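PDB 4GKH: aminoglycoside 3'-phosphotransferase AphA1-IAB from Acinetobacter baumannii, which transfers a phosphate group from a nucleoside triphosphate to the 3'-hydroxyl of kanamycin and related aminoglycosides, making its host resistant to these antibiotics. Local coordinates for residues A[145-157]-A[176-189]. Sequence-based numbering, arbitrary orientation.
Sequences DRVFRLAQAQSRM and VEQVWKEMHKLLPF
Trp180 enters helix 146-157 as a knob, its indole seated among Leu150, Ala153, Gln154 and Met157. Its chi1 of 180° swings the indole away from its own backbone nitrogen and across the gap between the two nearly antiparallel helices, whose axes come within 11.4 Å of each other. Met157, a selenomethionine, bends at its last torsion (chi3 55°), which brings CE over the five-membered ring, 3.6 Å from its centroid, in a CH-pi contact; SE lies obliquely beside it. The opposite indole face carries the imidazole of His184, with CE1 over its centre. The indole thus lies between the imidazole and Met157 CE; a nearly straight bond from His184 ND1 to Trp180 O, 2.9 Å long, holds the imidazole in place. Its six-membered edge reaches the backbone, Trp180 CH2 coming 3.5 Å from Leu150 O near the ring plane, and the Gln154 amide passes obliquely beside CZ2. Next along the interface, Leu150 forks: CD2 packs on the methyl CE of Met183 (also selenomethionine), at 3.5 Å, whereas CD1 meets Leu187 CD1 tip to tip.

At the polar edge, the extended Arg146 runs past Leu187, whose CD2 lies over one guanidinium face, and grips a single carbonyl end-on: NH1 and NH2 donate to Phe189 O at 3.1 and 3.0 Å, with the oxygen in the guanidinium plane. NH2 also sits above the centre of the Phe189 ring, a cation-pi contact in which the two planes are inclined by 40°.

The two form a surface pair of helices in the C-terminal lobe of the kinase-like fold, joined by a long loop. Helix 259-269 packs against Glu182, Leu186 and Phe189; beyond it, Phe271 touches Met183, and Phe272, which lines the kanamycin pocket, makes a cation-pi contact with Arg149.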
loop_
_atom_site.group_PDB
_atom_site.type_symbol
_atom_site.label_atom_id
_atom_site.label_comp_id
_atom_site.label_asym_id
_atom_site.label_seq_id
_atom_site.Cartn_x
_atom_site.Cartn_y
_atom_site.Cartn_z
ATOM N N ASP A 145 12.178 3.971 6.931
ATOM C CA ASP A 145 13.373 4.087 6.118
ATOM C C ASP A 145 13.987 2.747 5.764
ATOM O O ASP A 145 13.543 1.685 6.235
ATOM C CB ASP A 145 14.398 5.079 6.703
ATOM C CG ASP A 145 15.095 4.578 7.963
ATOM O OD1 ASP A 145 15.029 3.369 8.302
ATOM O OD2 ASP A 145 15.740 5.431 8.625
ATOM N N ARG A 146 14.988 2.794 4.898
ATOM C CA ARG A 146 15.508 1.553 4.349
ATOM C C ARG A 146 16.197 0.685 5.403
ATOM O O ARG A 146 16.120 -0.530 5.338
ATOM C CB ARG A 146 16.397 1.800 3.123
ATOM C CG ARG A 146 17.865 1.992 3.395
ATOM C CD ARG A 146 18.667 1.633 2.148
ATOM N NE ARG A 146 20.057 2.062 2.226
ATOM C CZ ARG A 146 20.498 3.246 1.812
ATOM N NH1 ARG A 146 21.787 3.544 1.916
ATOM N NH2 ARG A 146 19.653 4.132 1.295
ATOM N N VAL A 147 16.856 1.288 6.390
ATOM C CA VAL A 147 17.488 0.516 7.454
ATOM C C VAL A 147 16.424 -0.273 8.221
ATOM O O VAL A 147 16.605 -1.454 8.555
ATOM C CB VAL A 147 18.320 1.443 8.378
ATOM C CG1 VAL A 147 18.488 0.851 9.762
ATOM C CG2 VAL A 147 19.678 1.746 7.735
ATOM N N PHE A 148 15.293 0.389 8.471
ATOM C CA PHE A 148 14.156 -0.232 9.150
ATOM C C PHE A 148 13.516 -1.364 8.317
ATOM O O PHE A 148 13.232 -2.458 8.824
ATOM C CB PHE A 148 13.109 0.838 9.485
ATOM C CG PHE A 148 11.853 0.294 10.095
ATOM C CD1 PHE A 148 11.800 0.002 11.451
ATOM C CD2 PHE A 148 10.719 0.091 9.320
ATOM C CE1 PHE A 148 10.644 -0.514 12.020
ATOM C CE2 PHE A 148 9.557 -0.419 9.879
ATOM C CZ PHE A 148 9.514 -0.718 11.230
ATOM N N ARG A 149 13.290 -1.103 7.036
ATOM C CA ARG A 149 12.638 -2.086 6.169
ATOM C C ARG A 149 13.558 -3.250 5.858
ATOM O O ARG A 149 13.098 -4.386 5.694
ATOM C CB ARG A 149 12.165 -1.447 4.849
ATOM C CG ARG A 149 11.098 -0.346 4.960
ATOM C CD ARG A 149 9.756 -0.782 5.572
ATOM N NE ARG A 149 9.110 -1.910 4.891
ATOM C CZ ARG A 149 8.505 -1.849 3.704
ATOM N NH1 ARG A 149 8.455 -0.708 3.023
ATOM N NH2 ARG A 149 7.947 -2.940 3.195
ATOM N N LEU A 150 14.853 -2.982 5.749
ATOM C CA LEU A 150 15.785 -4.075 5.473
ATOM C C LEU A 150 15.814 -5.056 6.654
ATOM O O LEU A 150 15.830 -6.279 6.482
ATOM C CB LEU A 150 17.178 -3.539 5.161
ATOM C CG LEU A 150 17.359 -3.045 3.722
ATOM C CD1 LEU A 150 18.641 -2.237 3.599
ATOM C CD2 LEU A 150 17.388 -4.207 2.741
ATOM N N ALA A 151 15.800 -4.517 7.864
ATOM C CA ALA A 151 15.753 -5.378 9.037
ATOM C C ALA A 151 14.440 -6.162 9.086
ATOM O O ALA A 151 14.422 -7.321 9.485
ATOM C CB ALA A 151 15.954 -4.565 10.324
ATOM N N GLN A 152 13.340 -5.529 8.689
ATOM C CA GLN A 152 12.065 -6.227 8.606
ATOM C C GLN A 152 12.160 -7.366 7.598
ATOM O O GLN A 152 11.675 -8.471 7.835
ATOM C CB GLN A 152 10.967 -5.285 8.138
ATOM C CG GLN A 152 10.024 -4.776 9.212
ATOM C CD GLN A 152 8.931 -3.866 8.643
ATOM O OE1 GLN A 152 8.977 -3.471 7.476
ATOM N NE2 GLN A 152 7.945 -3.534 9.467
ATOM N N ALA A 153 12.770 -7.079 6.457
ATOM C CA ALA A 153 12.904 -8.070 5.390
ATOM C C ALA A 153 13.754 -9.259 5.839
ATOM O O ALA A 153 13.438 -10.441 5.555
ATOM C CB ALA A 153 13.518 -7.414 4.162
ATOM N N GLN A 154 14.843 -8.948 6.531
ATOM C CA GLN A 154 15.750 -9.997 6.996
ATOM C C GLN A 154 14.992 -10.966 7.908
ATOM O O GLN A 154 15.092 -12.191 7.748
ATOM C CB GLN A 154 16.955 -9.402 7.719
ATOM C CG GLN A 154 17.862 -10.467 8.328
ATOM C CD GLN A 154 19.319 -10.058 8.351
ATOM O OE1 GLN A 154 19.686 -9.025 8.911
ATOM N NE2 GLN A 154 20.160 -10.873 7.741
ATOM N N SER A 155 14.201 -10.399 8.819
ATOM C CA SER A 155 13.408 -11.185 9.754
ATOM C C SER A 155 12.335 -12.024 9.083
ATOM O O SER A 155 12.154 -13.182 9.433
ATOM C CB SER A 155 12.785 -10.280 10.816
ATOM O OG SER A 155 13.805 -9.822 11.686
ATOM N N ARG A 156 11.622 -11.438 8.126
ATOM C CA ARG A 156 10.642 -12.192 7.346
ATOM C C ARG A 156 11.287 -13.353 6.593
ATOM O O ARG A 156 10.742 -14.455 6.569
ATOM C CB ARG A 156 9.868 -11.268 6.398
ATOM C CG ARG A 156 8.828 -10.436 7.143
ATOM C CD ARG A 156 7.999 -9.575 6.239
ATOM N NE ARG A 156 7.559 -10.278 5.046
ATOM C CZ ARG A 156 6.480 -11.048 4.976
ATOM N NH1 ARG A 156 6.159 -11.623 3.826
ATOM N NH2 ARG A 156 5.726 -11.241 6.049
HETATM N N MSE A 157 12.460 -13.114 6.011
HETATM C CA MSE A 157 13.190 -14.175 5.323
HETATM C C MSE A 157 13.570 -15.269 6.304
HETATM O O MSE A 157 13.403 -16.451 6.029
HETATM C CB MSE A 157 14.462 -13.628 4.673
HETATM C CG MSE A 157 15.325 -14.712 4.022
HETATM SE SE MSE A 157 16.897 -14.022 3.069
HETATM C CE MSE A 157 17.688 -12.997 4.534
ATOM N N VAL A 176 15.323 -17.050 -2.246
ATOM C CA VAL A 176 15.189 -15.803 -1.498
ATOM C C VAL A 176 16.557 -15.259 -1.055
ATOM O O VAL A 176 16.791 -14.049 -1.097
ATOM C CB VAL A 176 14.220 -15.935 -0.292
ATOM C CG1 VAL A 176 14.685 -17.029 0.660
ATOM C CG2 VAL A 176 14.064 -14.605 0.439
ATOM N N GLU A 177 17.463 -16.164 -0.679
ATOM C CA GLU A 177 18.816 -15.793 -0.287
ATOM C C GLU A 177 19.570 -15.052 -1.392
ATOM O O GLU A 177 20.332 -14.132 -1.109
ATOM C CB GLU A 177 19.613 -17.033 0.146
ATOM C CG GLU A 177 19.052 -17.723 1.392
ATOM C CD GLU A 177 17.906 -18.683 1.081
ATOM O OE1 GLU A 177 17.619 -18.912 -0.122
ATOM O OE2 GLU A 177 17.297 -19.208 2.045
ATOM N N GLN A 178 19.371 -15.459 -2.642
ATOM C CA GLN A 178 19.986 -14.763 -3.768
ATOM C C GLN A 178 19.402 -13.359 -3.997
ATOM O O GLN A 178 20.140 -12.421 -4.304
ATOM C CB GLN A 178 19.882 -15.589 -5.047
ATOM C CG GLN A 178 20.734 -15.044 -6.169
ATOM C CD GLN A 178 20.462 -15.731 -7.488
ATOM O OE1 GLN A 178 19.832 -16.787 -7.531
ATOM N NE2 GLN A 178 20.930 -15.131 -8.574
ATOM N N VAL A 179 18.088 -13.215 -3.862
ATOM C CA VAL A 179 17.472 -11.886 -3.886
ATOM C C VAL A 179 18.090 -10.991 -2.804
ATOM O O VAL A 179 18.481 -9.854 -3.077
ATOM C CB VAL A 179 15.937 -11.970 -3.764
ATOM C CG1 VAL A 179 15.295 -10.581 -3.821
ATOM C CG2 VAL A 179 15.376 -12.868 -4.875
ATOM N N TRP A 180 18.227 -11.526 -1.593
ATOM C CA TRP A 180 18.837 -10.792 -0.488
ATOM C C TRP A 180 20.279 -10.362 -0.813
ATOM O O TRP A 180 20.628 -9.198 -0.677
ATOM C CB TRP A 180 18.789 -11.654 0.783
ATOM C CG TRP A 180 19.383 -11.036 1.993
ATOM C CD1 TRP A 180 20.573 -11.374 2.585
ATOM C CD2 TRP A 180 18.813 -10.000 2.797
ATOM N NE1 TRP A 180 20.782 -10.596 3.699
ATOM C CE2 TRP A 180 19.717 -9.745 3.851
ATOM C CE3 TRP A 180 17.634 -9.253 2.723
ATOM C CZ2 TRP A 180 19.471 -8.784 4.827
ATOM C CZ3 TRP A 180 17.395 -8.289 3.702
ATOM C CH2 TRP A 180 18.312 -8.057 4.724
ATOM N N LYS A 181 21.113 -11.297 -1.252
ATOM C CA LYS A 181 22.510 -10.979 -1.544
ATOM C C LYS A 181 22.662 -9.957 -2.669
ATOM O O LYS A 181 23.452 -9.026 -2.558
ATOM C CB LYS A 181 23.306 -12.241 -1.887
ATOM C CG LYS A 181 23.555 -13.155 -0.698
ATOM C CD LYS A 181 24.586 -14.228 -1.019
ATOM C CE LYS A 181 25.690 -14.272 0.029
ATOM N NZ LYS A 181 25.185 -14.605 1.391
ATOM N N GLU A 182 21.912 -10.147 -3.752
ATOM C CA GLU A 182 22.015 -9.274 -4.915
ATOM C C GLU A 182 21.557 -7.871 -4.574
ATOM O O GLU A 182 22.110 -6.892 -5.051
ATOM C CB GLU A 182 21.180 -9.826 -6.069
ATOM C CG GLU A 182 21.751 -11.106 -6.652
ATOM C CD GLU A 182 22.966 -10.842 -7.508
ATOM O OE1 GLU A 182 24.063 -11.335 -7.166
ATOM O OE2 GLU A 182 22.815 -10.131 -8.526
HETATM N N MSE A 183 20.531 -7.789 -3.745
HETATM C CA MSE A 183 19.987 -6.508 -3.349
HETATM C C MSE A 183 21.047 -5.658 -2.646
HETATM O O MSE A 183 21.079 -4.445 -2.815
HETATM C CB MSE A 183 18.769 -6.704 -2.444
HETATM C CG MSE A 183 18.096 -5.401 -2.047
HETATM SE SE MSE A 183 16.427 -5.614 -1.092
HETATM C CE MSE A 183 17.071 -6.773 0.352
ATOM N N HIS A 184 21.922 -6.285 -1.864
ATOM C CA HIS A 184 22.901 -5.505 -1.106
ATOM C C HIS A 184 24.029 -4.919 -1.962
ATOM O O HIS A 184 24.703 -3.979 -1.552
ATOM C CB HIS A 184 23.418 -6.278 0.116
ATOM C CG HIS A 184 22.428 -6.320 1.237
ATOM N ND1 HIS A 184 21.319 -7.139 1.216
ATOM C CD2 HIS A 184 22.342 -5.600 2.382
ATOM C CE1 HIS A 184 20.601 -6.936 2.306
ATOM N NE2 HIS A 184 21.202 -6.010 3.033
ATOM N N LYS A 185 24.189 -5.445 -3.172
ATOM C CA LYS A 185 25.161 -4.899 -4.119
ATOM C C LYS A 185 24.811 -3.512 -4.691
ATOM O O LYS A 185 25.684 -2.817 -5.207
ATOM C CB LYS A 185 25.438 -5.914 -5.230
ATOM C CG LYS A 185 26.006 -7.211 -4.683
ATOM C CD LYS A 185 25.974 -8.336 -5.698
ATOM C CE LYS A 185 26.482 -9.630 -5.074
ATOM N NZ LYS A 185 26.457 -10.767 -6.036
ATOM N N LEU A 186 23.550 -3.104 -4.575
ATOM C CA LEU A 186 23.116 -1.781 -5.028
ATOM C C LEU A 186 23.415 -0.664 -4.014
ATOM O O LEU A 186 23.560 0.506 -4.385
ATOM C CB LEU A 186 21.610 -1.811 -5.319
ATOM C CG LEU A 186 21.083 -2.989 -6.145
ATOM C CD1 LEU A 186 19.576 -3.118 -5.988
ATOM C CD2 LEU A 186 21.450 -2.856 -7.613
ATOM N N LEU A 187 23.488 -1.032 -2.736
ATOM C CA LEU A 187 23.685 -0.076 -1.641
ATOM C C LEU A 187 25.134 0.434 -1.575
ATOM O O LEU A 187 26.063 -0.294 -1.932
ATOM C CB LEU A 187 23.267 -0.715 -0.300
ATOM C CG LEU A 187 21.768 -0.996 -0.106
ATOM C CD1 LEU A 187 21.455 -1.560 1.288
ATOM C CD2 LEU A 187 20.938 0.265 -0.377
ATOM N N PRO A 188 25.336 1.672 -1.090
ATOM C CA PRO A 188 24.314 2.574 -0.544
ATOM C C PRO A 188 24.011 3.810 -1.392
ATOM O O PRO A 188 24.769 4.160 -2.292
ATOM C CB PRO A 188 24.944 3.005 0.784
ATOM C CG PRO A 188 26.429 3.048 0.484
ATOM C CD PRO A 188 26.689 2.095 -0.684
ATOM N N PHE A 189 22.894 4.468 -1.083
ATOM C CA PHE A 189 22.553 5.752 -1.690
ATOM C C PHE A 189 21.978 6.703 -0.640
ATOM O O PHE A 189 21.486 6.265 0.397
ATOM C CB PHE A 189 21.565 5.569 -2.847
ATOM C CG PHE A 189 20.290 4.869 -2.463
ATOM C CD1 PHE A 189 19.198 5.588 -2.001
ATOM C CD2 PHE A 189 20.177 3.489 -2.575
ATOM C CE1 PHE A 189 18.025 4.948 -1.651
ATOM C CE2 PHE A 189 19.005 2.843 -2.228
ATOM C CZ PHE A 189 17.928 3.572 -1.763
#